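Local coordinates for SusD family protein (Bacteroides uniformis, PDB 7KV1) that probably binds beta-glucan at the cell surface of a gut Bacteroides as a SusD-like surface glycan-binding protein, at residues W60-G64 against G309-P313; S317-F321 against C358-A362; G330-W334 against Q395-Y399. The contacts are given in a common frame with arbitrary orientation. Numbering follows the deposited sequence.

Interaction 1: residues W60-G64 against G309-P313; sequences WPDWG and GTVLP
Residues 60-64 form one short, weakly bonded helical turn: the backbone is helical from W60 to W63, W60 O accepts from W63 N (3.2 Å) and G64 N (3.1 Å), and G64 leaves the turn with positive phi (98°). Against it runs an extended G309-T310 (T310 phi/psi -116/146) that turns at V311 toward the helix continuing past P313. The two segments come closest at D62 and T310, with CA atoms 5.1 Å apart. Two hydrogen bonds join them. With chi1 m, D62 points toward the other segment, and its OD2 accepts from T310 OG1 at 2.6 Å; D62 O receives a weak bond from V311 N (3.3 Å). T310, chi1 t, precedes the turn into the helix, and its OG1 accepts a capping bond from L312 N at 3.0 Å, so one hydroxyl serves both helix and aspartate. In this alpha-helical SusD-like fold, the pair joins the N-terminal family region to the SusD-family region, both TPR-related. Packing is modest: V311 CG1 lies 3.3 Å from D62 O, and L312 CB 4.1 Å from D62 OD2. The W63 indole (chi1 m), stacked on H59, brings CD1 at its edge to 3.1 Å from G309 O.

Interaction 2: residues S317-F321 against C358-A362; sequences SPNSF and CWVIA
An aromatic and aliphatic cluster joins the loop after helix 312-315 to one strand of a two-stranded antiparallel sheet in the SusD-family region. C358, just past a helix, opens the strand, which pairs with 376-378. W359 follows, extended (phi/psi -89/104) with chi1 t, and sends its indole toward the loop. Its edge meets the face of F321 in a T-shaped stack, six-membered ring centroids 5.6 Å apart and planes at 79°; W359 CZ2 approaches F321 CZ to 3.8 Å, while W359 CZ3 packs on P318 CD at 3.7 Å. R382 makes a cation-pi contact with the same indole. The alternation of the extended chain carries V360 out of reach and returns I361 toward the loop. The backbones stay well apart, CA atoms 9.6 Å from S317 to W359 and 9.4 Å from P318 to I361, so side chains alone fill the space. I361, chi1 m and chi2 t, sets its CD1 against both P318 CG and F321 CE1, 3.7 Å from each.

Interaction 3: residues G330-W334 against Q395-Y399; sequences GNDGW and QNLNY
Both segments are irregular, with the nearest CA pairs N331-N396 (7.2 Å) and D332-L397 (6.8 Å). Q395, chi1 t and chi2 p, curls its amide toward the 330-334 loop: NE2 donates to D332 OD1 at 3.2 Å and, weakly, to G330 O at 2.7 Å. D332 points toward the partner with an off-rotamer chi1 of -96°; its OD2 accepts from W334 NE1 at 3.0 Å, so its carboxylate links glutamine and indole. This is a surface contact between two connecting loops of the SusD-family region, one leading to helix 341-345 and the other to strand 403-407, with water filling the gap. One water accepts from D332 N (2.7 Å) and lies 2.6 Å from N396 O; a second sits 2.6 Å from D332 O and 2.7 Å from the OH of Y399, a hydroxyl also hydrogen-bonded to W327 NE1; the Y399 ring stacks on F388. L397, with chi1 off at -93°, sets CD1 4.0 Å from D332 CB and CD2 4.1 Å from CZ2 of the W334 indole (chi1 m).

How the interactions relate
From the N terminus, interaction 1 closes a loop of 244 intervening residues, bringing 60-64 to the segment leading into helix 312-315. The chain leaves that helix into 317-321, which opens interaction 2; this closes at 358-362 after 36 residues. Interaction 3 opens inside that loop, at 330-334, and closes beyond it at 395-399, so interactions 2 and 3 cross, while interaction 1 precedes both in series. Neighbouring contacts also touch: T310 N is 2.9 Å from Y399 O, a probable hydrogen bond between interactions 1 and 3, and N319 ND2 lies 2.8 Å from G333 O between 2 and 3. The N-terminal helical part, helix 312-315 and strand 358-360 are thereby connected through adjoining loops.

Interaction 1: residues W60-G64 against G309-P313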
ATOM      1  N   TRP A  60      -0.898   1.616 -13.513  1.00 27.76           N
ATOM      2  CA  TRP A  60       0.182   1.245 -14.465  1.00 31.88           C
ATOM      3  C   TRP A  60       0.996   0.064 -13.936  1.00 30.56           C
ATOM      4  O   TRP A  60       1.271  -0.836 -14.719  1.00 29.75           O
ATOM      5  CB  TRP A  60       1.052   2.447 -14.812  1.00 30.60           C
ATOM      6  CG  TRP A  60       0.387   3.418 -15.730  1.00 28.72           C
ATOM      7  CD1 TRP A  60      -0.927   3.455 -16.114  1.00 30.15           C
ATOM      8  CD2 TRP A  60       1.022   4.543 -16.348  1.00 28.57           C
ATOM      9  NE1 TRP A  60      -1.140   4.517 -16.951  1.00 27.75           N
ATOM     10  CE2 TRP A  60       0.037   5.199 -17.115  1.00 29.92           C
ATOM     11  CE3 TRP A  60       2.332   5.026 -16.365  1.00 30.29           C
ATOM     12  CZ2 TRP A  60       0.325   6.337 -17.865  1.00 30.98           C
ATOM     13  CZ3 TRP A  60       2.610   6.160 -17.095  1.00 33.00           C
ATOM     14  CH2 TRP A  60       1.615   6.809 -17.828  1.00 30.26           C
ATOM     15  N   PRO A  61       1.306  -0.067 -12.624  1.00 30.75           N
ATOM     16  CA  PRO A  61       2.074  -1.231 -12.158  1.00 37.22           C
ATOM     17  C   PRO A  61       1.428  -2.571 -12.551  1.00 42.74           C
ATOM     18  O   PRO A  61       2.142  -3.444 -13.028  1.00 45.91           O
ATOM     19  CB  PRO A  61       2.117  -1.064 -10.629  1.00 33.52           C
ATOM     20  CG  PRO A  61       1.918   0.420 -10.415  1.00 33.44           C
ATOM     21  CD  PRO A  61       0.944   0.823 -11.509  1.00 32.74           C
ATOM     22  N   ASP A  62       0.103  -2.678 -12.385  1.00 45.60           N
ATOM     23  CA  ASP A  62      -0.694  -3.920 -12.595  1.00 48.78           C
ATOM     24  C   ASP A  62      -1.062  -4.125 -14.067  1.00 49.47           C
ATOM     25  O   ASP A  62      -1.550  -5.223 -14.372  1.00 46.65           O
ATOM     26  CB  ASP A  62      -1.997  -3.900 -11.789  1.00 55.32           C
ATOM     27  CG  ASP A  62      -1.794  -3.897 -10.282  1.00 57.16           C
ATOM     28  OD1 ASP A  62      -0.919  -3.138  -9.820  1.00 64.34           O
ATOM     29  OD2 ASP A  62      -2.503  -4.667  -9.580  1.00 58.57           O
ATOM     30  N   TRP A  63      -0.906  -3.113 -14.927  1.00 50.11           N
ATOM     31  CA  TRP A  63      -1.181  -3.207 -16.388  1.00 55.27           C
ATOM     32  C   TRP A  63       0.104  -3.589 -17.150  1.00 63.04           C
ATOM     33  O   TRP A  63      -0.009  -4.063 -18.309  1.00 58.05           O
ATOM     34  CB  TRP A  63      -1.780  -1.898 -16.923  1.00 53.80           C
ATOM     35  CG  TRP A  63      -3.197  -1.628 -16.522  1.00 54.41           C
ATOM     36  CD1 TRP A  63      -4.108  -2.505 -15.991  1.00 55.04           C
ATOM     37  CD2 TRP A  63      -3.878  -0.366 -16.649  1.00 52.91           C
ATOM     38  NE1 TRP A  63      -5.305  -1.870 -15.763  1.00 52.76           N
ATOM     39  CE2 TRP A  63      -5.196  -0.558 -16.163  1.00 58.05           C
ATOM     40  CE3 TRP A  63      -3.508   0.900 -17.125  1.00 52.13           C
ATOM     41  CZ2 TRP A  63      -6.134   0.481 -16.150  1.00 55.77           C
ATOM     42  CZ3 TRP A  63      -4.431   1.925 -17.102  1.00 51.73           C
ATOM     43  CH2 TRP A  63      -5.727   1.715 -16.620  1.00 53.00           C
ATOM     44  N   GLY A  64       1.278  -3.380 -16.539  1.00 66.66           N
ATOM     45  CA  GLY A  64       2.588  -3.808 -17.070  1.00 71.62           C
ATOM     46  C   GLY A  64       3.312  -2.677 -17.784  1.00 71.74           C
ATOM     47  O   GLY A  64       3.344  -2.705 -19.030  1.00 60.94           O
ATOM     48  N   GLY A 309      -8.167  -4.892 -16.368  1.00 39.26           N
ATOM     49  CA  GLY A 309      -8.099  -5.510 -15.029  1.00 36.53           C
ATOM     50  C   GLY A 309      -6.671  -5.561 -14.503  1.00 31.18           C
ATOM     51  O   GLY A 309      -5.823  -4.845 -15.028  1.00 31.44           O
ATOM     52  N   THR A 310      -6.402  -6.396 -13.505  1.00 28.23           N
ATOM     53  CA  THR A 310      -5.077  -6.461 -12.840  1.00 27.01           C
ATOM     54  C   THR A 310      -4.480  -7.834 -13.097  1.00 24.20           C
ATOM     55  O   THR A 310      -5.256  -8.806 -13.144  1.00 27.68           O
ATOM     56  CB  THR A 310      -5.155  -6.215 -11.323  1.00 28.89           C
ATOM     57  OG1 THR A 310      -3.881  -6.567 -10.780  1.00 28.72           O
ATOM     58  CG2 THR A 310      -6.233  -7.022 -10.631  1.00 27.23           C
ATOM     59  N   VAL A 311      -3.156  -7.901 -13.225  1.00 23.12           N
ATOM     60  CA  VAL A 311      -2.404  -9.167 -13.454  1.00 25.21           C
ATOM     61  C   VAL A 311      -2.113  -9.835 -12.103  1.00 24.44           C
ATOM     62  O   VAL A 311      -1.572 -10.967 -12.076  1.00 23.01           O
ATOM     63  CB  VAL A 311      -1.108  -8.871 -14.239  1.00 28.87           C
ATOM     64  CG1 VAL A 311      -0.102  -8.065 -13.434  1.00 28.18           C
ATOM     65  CG2 VAL A 311      -0.451 -10.126 -14.752  1.00 28.27           C
ATOM     66  N   LEU A 312      -2.418  -9.150 -11.001  1.00 24.21           N
ATOM     67  CA  LEU A 312      -1.877  -9.564  -9.689  1.00 23.66           C
ATOM     68  C   LEU A 312      -2.222 -11.032  -9.439  1.00 21.99           C
ATOM     69  O   LEU A 312      -1.366 -11.806  -9.015  1.00 20.96           O
ATOM     70  CB  LEU A 312      -2.407  -8.642  -8.588  1.00 22.02           C
ATOM     71  CG  LEU A 312      -2.226  -9.196  -7.181  1.00 23.60           C
ATOM     72  CD1 LEU A 312      -0.747  -9.372  -6.851  1.00 24.96           C
ATOM     73  CD2 LEU A 312      -2.884  -8.269  -6.175  1.00 23.87           C
ATOM     74  N   PRO A 313      -3.473 -11.489  -9.637  1.00 20.10           N
ATOM     75  CA  PRO A 313      -3.805 -12.891  -9.361  1.00 22.68           C
ATOM     76  C   PRO A 313      -3.002 -13.890 -10.216  1.00 21.46           C
ATOM     77  O   PRO A 313      -2.674 -14.980  -9.737  1.00 22.35           O
ATOM     78  CB  PRO A 313      -5.334 -12.954  -9.601  1.00 22.31           C
ATOM     79  CG  PRO A 313      -5.785 -11.535  -9.414  1.00 20.99           C
ATOM     80  CD  PRO A 313      -4.655 -10.688  -9.971  1.00 21.23           C
TER

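Interaction 2: residues S317-F321 against C358-A362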
ATOM      1  N   SER A 317      -0.154 -16.809  -7.901  1.00 20.98           N
ATOM      2  CA  SER A 317      -0.852 -18.118  -7.923  1.00 19.84           C
ATOM      3  C   SER A 317       0.115 -19.218  -8.376  1.00 19.85           C
ATOM      4  O   SER A 317       1.123 -18.985  -9.036  1.00 18.37           O
ATOM      5  CB  SER A 317      -2.095 -18.036  -8.791  1.00 21.80           C
ATOM      6  OG  SER A 317      -1.800 -17.512 -10.079  1.00 22.01           O
ATOM      7  N   PRO A 318      -0.177 -20.482  -8.025  1.00 20.71           N
ATOM      8  CA  PRO A 318       0.663 -21.593  -8.448  1.00 22.57           C
ATOM      9  C   PRO A 318       0.618 -21.833  -9.965  1.00 22.22           C
ATOM     10  O   PRO A 318      -0.387 -21.594 -10.594  1.00 22.42           O
ATOM     11  CB  PRO A 318       0.102 -22.775  -7.642  1.00 20.79           C
ATOM     12  CG  PRO A 318      -1.336 -22.375  -7.358  1.00 22.37           C
ATOM     13  CD  PRO A 318      -1.320 -20.882  -7.187  1.00 21.30           C
ATOM     14  N   ASN A 319       1.733 -22.337 -10.461  1.00 21.04           N
ATOM     15  CA  ASN A 319       2.006 -22.648 -11.876  1.00 24.80           C
ATOM     16  C   ASN A 319       1.470 -24.034 -12.258  1.00 24.03           C
ATOM     17  O   ASN A 319       1.619 -24.967 -11.457  1.00 26.20           O
ATOM     18  CB  ASN A 319       3.511 -22.617 -12.130  1.00 25.61           C
ATOM     19  CG  ASN A 319       3.834 -22.716 -13.605  1.00 26.48           C
ATOM     20  OD1 ASN A 319       4.182 -23.786 -14.084  1.00 29.05           O
ATOM     21  ND2 ASN A 319       3.704 -21.610 -14.310  1.00 24.43           N
ATOM     22  N   SER A 320       0.918 -24.163 -13.467  1.00 28.49           N
ATOM     23  CA  SER A 320       0.410 -25.439 -14.057  1.00 28.01           C
ATOM     24  C   SER A 320      -0.540 -26.083 -13.052  1.00 27.22           C
ATOM     25  O   SER A 320      -0.390 -27.288 -12.752  1.00 25.44           O
ATOM     26  CB  SER A 320       1.547 -26.384 -14.435  1.00 29.68           C
ATOM     27  OG  SER A 320       2.563 -25.708 -15.187  1.00 32.64           O
ATOM     28  N   PHE A 321      -1.412 -25.280 -12.461  1.00 27.11           N
ATOM     29  CA  PHE A 321      -2.343 -25.737 -11.406  1.00 28.10           C
ATOM     30  C   PHE A 321      -3.332 -26.717 -12.034  1.00 28.56           C
ATOM     31  O   PHE A 321      -3.958 -26.367 -13.020  1.00 29.28           O
ATOM     32  CB  PHE A 321      -3.065 -24.523 -10.819  1.00 27.41           C
ATOM     33  CG  PHE A 321      -3.967 -24.805  -9.637  1.00 26.50           C
ATOM     34  CD1 PHE A 321      -3.469 -25.356  -8.470  1.00 25.79           C
ATOM     35  CD2 PHE A 321      -5.312 -24.479  -9.683  1.00 26.63           C
ATOM     36  CE1 PHE A 321      -4.297 -25.581  -7.379  1.00 26.79           C
ATOM     37  CE2 PHE A 321      -6.152 -24.737  -8.606  1.00 28.63           C
ATOM     38  CZ  PHE A 321      -5.635 -25.270  -7.445  1.00 27.18           C
ATOM     39  N   CYS A 358      -4.877 -17.089   3.868  1.00 19.33           N
ATOM     40  CA  CYS A 358      -3.974 -18.189   3.494  1.00 21.55           C
ATOM     41  C   CYS A 358      -4.746 -19.178   2.633  1.00 20.46           C
ATOM     42  O   CYS A 358      -5.670 -19.821   3.154  1.00 20.40           O
ATOM     43  CB  CYS A 358      -3.403 -18.875   4.729  1.00 23.29           C
ATOM     44  SG  CYS A 358      -2.629 -17.742   5.912  1.00 25.71           S
ATOM     45  N   TRP A 359      -4.398 -19.279   1.357  1.00 19.47           N
ATOM     46  CA  TRP A 359      -4.907 -20.344   0.457  1.00 20.52           C
ATOM     47  C   TRP A 359      -3.963 -21.532   0.556  1.00 20.69           C
ATOM     48  O   TRP A 359      -2.828 -21.421   0.069  1.00 22.26           O
ATOM     49  CB  TRP A 359      -5.026 -19.807  -0.959  1.00 22.19           C
ATOM     50  CG  TRP A 359      -5.376 -20.834  -1.983  1.00 23.62           C
ATOM     51  CD1 TRP A 359      -5.991 -22.044  -1.792  1.00 24.84           C
ATOM     52  CD2 TRP A 359      -5.157 -20.697  -3.395  1.00 23.60           C
ATOM     53  NE1 TRP A 359      -6.181 -22.663  -2.997  1.00 25.37           N
ATOM     54  CE2 TRP A 359      -5.686 -21.854  -3.998  1.00 27.45           C
ATOM     55  CE3 TRP A 359      -4.575 -19.707  -4.193  1.00 27.25           C
ATOM     56  CZ2 TRP A 359      -5.582 -22.062  -5.369  1.00 26.45           C
ATOM     57  CZ3 TRP A 359      -4.514 -19.893  -5.556  1.00 29.65           C
ATOM     58  CH2 TRP A 359      -5.026 -21.055  -6.131  1.00 29.29           C
ATOM     59  N   VAL A 360      -4.369 -22.577   1.275  1.00 20.70           N
ATOM     60  CA  VAL A 360      -3.509 -23.753   1.554  1.00 23.71           C
ATOM     61  C   VAL A 360      -3.885 -24.806   0.515  1.00 24.40           C
ATOM     62  O   VAL A 360      -5.073 -25.178   0.448  1.00 23.74           O
ATOM     63  CB  VAL A 360      -3.693 -24.308   2.975  1.00 26.05           C
ATOM     64  CG1 VAL A 360      -2.890 -25.591   3.170  1.00 26.99           C
ATOM     65  CG2 VAL A 360      -3.325 -23.289   4.043  1.00 27.89           C
ATOM     66  N   ILE A 361      -2.915 -25.266  -0.258  1.00 27.14           N
ATOM     67  CA  ILE A 361      -3.130 -26.362  -1.245  1.00 26.42           C
ATOM     68  C   ILE A 361      -2.642 -27.671  -0.609  1.00 26.89           C
ATOM     69  O   ILE A 361      -1.518 -27.706  -0.141  1.00 26.49           O
ATOM     70  CB  ILE A 361      -2.450 -25.977  -2.564  1.00 24.27           C
ATOM     71  CG1 ILE A 361      -3.070 -24.663  -3.068  1.00 24.55           C
ATOM     72  CG2 ILE A 361      -2.552 -27.124  -3.565  1.00 26.06           C
ATOM     73  CD1 ILE A 361      -2.577 -24.172  -4.381  1.00 26.60           C
ATOM     74  N   ALA A 362      -3.513 -28.681  -0.513  1.00 34.35           N
ATOM     75  CA  ALA A 362      -3.204 -30.031   0.029  1.00 33.78           C
ATOM     76  C   ALA A 362      -1.923 -30.565  -0.641  1.00 34.42           C
ATOM     77  O   ALA A 362      -1.775 -30.339  -1.868  1.00 29.87           O
ATOM     78  CB  ALA A 362      -4.388 -30.940  -0.205  1.00 33.03           C
TER

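Interaction 3: residues G330-W334 against Q395-Y399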
ATOM      1  N   GLY A 330      -5.287 -24.956 -16.950  1.00 37.50           N
ATOM      2  CA  GLY A 330      -4.838 -24.262 -18.170  1.00 36.97           C
ATOM      3  C   GLY A 330      -4.790 -22.754 -18.028  1.00 38.13           C
ATOM      4  O   GLY A 330      -4.659 -22.053 -19.074  1.00 37.49           O
ATOM      5  N   ASN A 331      -4.923 -22.241 -16.807  1.00 36.18           N
ATOM      6  CA  ASN A 331      -4.783 -20.785 -16.504  1.00 38.61           C
ATOM      7  C   ASN A 331      -3.362 -20.517 -15.976  1.00 35.71           C
ATOM      8  O   ASN A 331      -2.761 -21.426 -15.383  1.00 37.14           O
ATOM      9  CB  ASN A 331      -5.902 -20.319 -15.564  1.00 42.34           C
ATOM     10  CG  ASN A 331      -7.216 -20.126 -16.295  1.00 42.99           C
ATOM     11  OD1 ASN A 331      -7.306 -19.268 -17.176  1.00 46.09           O
ATOM     12  ND2 ASN A 331      -8.223 -20.913 -15.940  1.00 43.74           N
ATOM     13  N   ASP A 332      -2.813 -19.343 -16.262  1.00 29.72           N
ATOM     14  CA  ASP A 332      -1.412 -19.004 -15.924  1.00 31.79           C
ATOM     15  C   ASP A 332      -1.316 -18.668 -14.432  1.00 26.37           C
ATOM     16  O   ASP A 332      -2.164 -17.884 -13.921  1.00 26.48           O
ATOM     17  CB  ASP A 332      -0.905 -17.818 -16.737  1.00 35.01           C
ATOM     18  CG  ASP A 332      -0.139 -18.230 -17.982  1.00 36.84           C
ATOM     19  OD1 ASP A 332      -0.689 -19.038 -18.762  1.00 39.11           O
ATOM     20  OD2 ASP A 332       0.998 -17.746 -18.156  1.00 37.85           O
ATOM     21  N   GLY A 333      -0.304 -19.210 -13.785  1.00 22.83           N
ATOM     22  CA  GLY A 333       0.104 -18.819 -12.428  1.00 23.32           C
ATOM     23  C   GLY A 333       1.608 -18.781 -12.379  1.00 24.29           C
ATOM     24  O   GLY A 333       2.237 -19.773 -12.754  1.00 25.16           O
ATOM     25  N   TRP A 334       2.194 -17.655 -11.974  1.00 25.10           N
ATOM     26  CA  TRP A 334       3.658 -17.454 -12.087  1.00 22.19           C
ATOM     27  C   TRP A 334       4.389 -17.760 -10.777  1.00 20.63           C
ATOM     28  O   TRP A 334       5.617 -17.766 -10.800  1.00 19.01           O
ATOM     29  CB  TRP A 334       3.942 -16.062 -12.609  1.00 23.79           C
ATOM     30  CG  TRP A 334       3.422 -15.885 -14.002  1.00 27.50           C
ATOM     31  CD1 TRP A 334       2.855 -16.831 -14.816  1.00 27.57           C
ATOM     32  CD2 TRP A 334       3.454 -14.668 -14.762  1.00 27.92           C
ATOM     33  NE1 TRP A 334       2.482 -16.254 -16.002  1.00 30.94           N
ATOM     34  CE2 TRP A 334       2.857 -14.944 -16.007  1.00 29.46           C
ATOM     35  CE3 TRP A 334       3.898 -13.377 -14.497  1.00 30.50           C
ATOM     36  CZ2 TRP A 334       2.717 -13.975 -16.993  1.00 33.95           C
ATOM     37  CZ3 TRP A 334       3.749 -12.411 -15.464  1.00 34.66           C
ATOM     38  CH2 TRP A 334       3.185 -12.718 -16.702  1.00 36.13           C
ATOM     39  N   GLN A 395      -3.397 -15.451 -23.749  1.00 54.25           N
ATOM     40  CA  GLN A 395      -3.908 -16.090 -22.496  1.00 61.02           C
ATOM     41  C   GLN A 395      -4.640 -15.041 -21.648  1.00 56.76           C
ATOM     42  O   GLN A 395      -4.369 -13.834 -21.838  1.00 54.02           O
ATOM     43  CB  GLN A 395      -2.773 -16.746 -21.693  1.00 63.47           C
ATOM     44  CG  GLN A 395      -3.235 -17.624 -20.527  1.00 67.84           C
ATOM     45  CD  GLN A 395      -3.831 -18.962 -20.922  1.00 69.18           C
ATOM     46  OE1 GLN A 395      -4.711 -19.070 -21.785  1.00 57.78           O
ATOM     47  NE2 GLN A 395      -3.344 -20.009 -20.271  1.00 62.47           N
ATOM     48  N   ASN A 396      -5.541 -15.485 -20.764  1.00 52.07           N
ATOM     49  CA  ASN A 396      -6.305 -14.598 -19.847  1.00 56.77           C
ATOM     50  C   ASN A 396      -5.462 -14.357 -18.577  1.00 51.95           C
ATOM     51  O   ASN A 396      -5.493 -15.211 -17.670  1.00 51.28           O
ATOM     52  CB  ASN A 396      -7.713 -15.145 -19.583  1.00 59.86           C
ATOM     53  CG  ASN A 396      -8.689 -14.055 -19.186  1.00 68.73           C
ATOM     54  OD1 ASN A 396      -8.288 -12.919 -18.909  1.00 64.57           O
ATOM     55  ND2 ASN A 396      -9.968 -14.391 -19.149  1.00 71.67           N
ATOM     56  N   LEU A 397      -4.717 -13.242 -18.541  1.00 45.92           N
ATOM     57  CA  LEU A 397      -3.808 -12.849 -17.426  1.00 43.77           C
ATOM     58  C   LEU A 397      -4.515 -11.866 -16.478  1.00 39.85           C
ATOM     59  O   LEU A 397      -3.980 -11.653 -15.375  1.00 34.83           O
ATOM     60  CB  LEU A 397      -2.543 -12.206 -18.010  1.00 43.24           C
ATOM     61  CG  LEU A 397      -1.345 -13.130 -18.264  1.00 42.46           C
ATOM     62  CD1 LEU A 397      -1.762 -14.486 -18.805  1.00 44.22           C
ATOM     63  CD2 LEU A 397      -0.347 -12.466 -19.193  1.00 41.66           C
ATOM     64  N   ASN A 398      -5.640 -11.261 -16.869  1.00 35.57           N
ATOM     65  CA  ASN A 398      -6.222 -10.136 -16.087  1.00 37.55           C
ATOM     66  C   ASN A 398      -7.537 -10.520 -15.405  1.00 35.69           C
ATOM     67  O   ASN A 398      -8.341 -11.277 -15.977  1.00 31.90           O
ATOM     68  CB  ASN A 398      -6.370  -8.864 -16.907  1.00 40.29           C
ATOM     69  CG  ASN A 398      -5.014  -8.378 -17.370  1.00 51.28           C
ATOM     70  OD1 ASN A 398      -4.401  -7.526 -16.727  1.00 50.77           O
ATOM     71  ND2 ASN A 398      -4.511  -8.971 -18.444  1.00 57.63           N
ATOM     72  N   TYR A 399      -7.728  -9.960 -14.204  1.00 30.76           N
ATOM     73  CA  TYR A 399      -8.827 -10.272 -13.263  1.00 28.56           C
ATOM     74  C   TYR A 399      -9.432  -8.949 -12.820  1.00 25.80           C
ATOM     75  O   TYR A 399      -8.810  -7.901 -13.066  1.00 29.85           O
ATOM     76  CB  TYR A 399      -8.281 -11.113 -12.105  1.00 25.12           C
ATOM     77  CG  TYR A 399      -7.815 -12.484 -12.498  1.00 24.96           C
ATOM     78  CD1 TYR A 399      -6.517 -12.702 -12.928  1.00 26.57           C
ATOM     79  CD2 TYR A 399      -8.671 -13.565 -12.445  1.00 25.75           C
ATOM     80  CE1 TYR A 399      -6.087 -13.956 -13.306  1.00 27.61           C
ATOM     81  CE2 TYR A 399      -8.255 -14.841 -12.786  1.00 25.49           C
ATOM     82  CZ  TYR A 399      -6.953 -15.028 -13.209  1.00 25.65           C
ATOM     83  OH  TYR A 399      -6.511 -16.234 -13.600  1.00 25.28           O
TER
HETATM   84  O   HOH W   1      -4.545 -17.642 -17.360  1.00 34.31           O
HETATM   85  O   HOH W   2      -4.099 -16.355 -14.819  1.00 31.45           O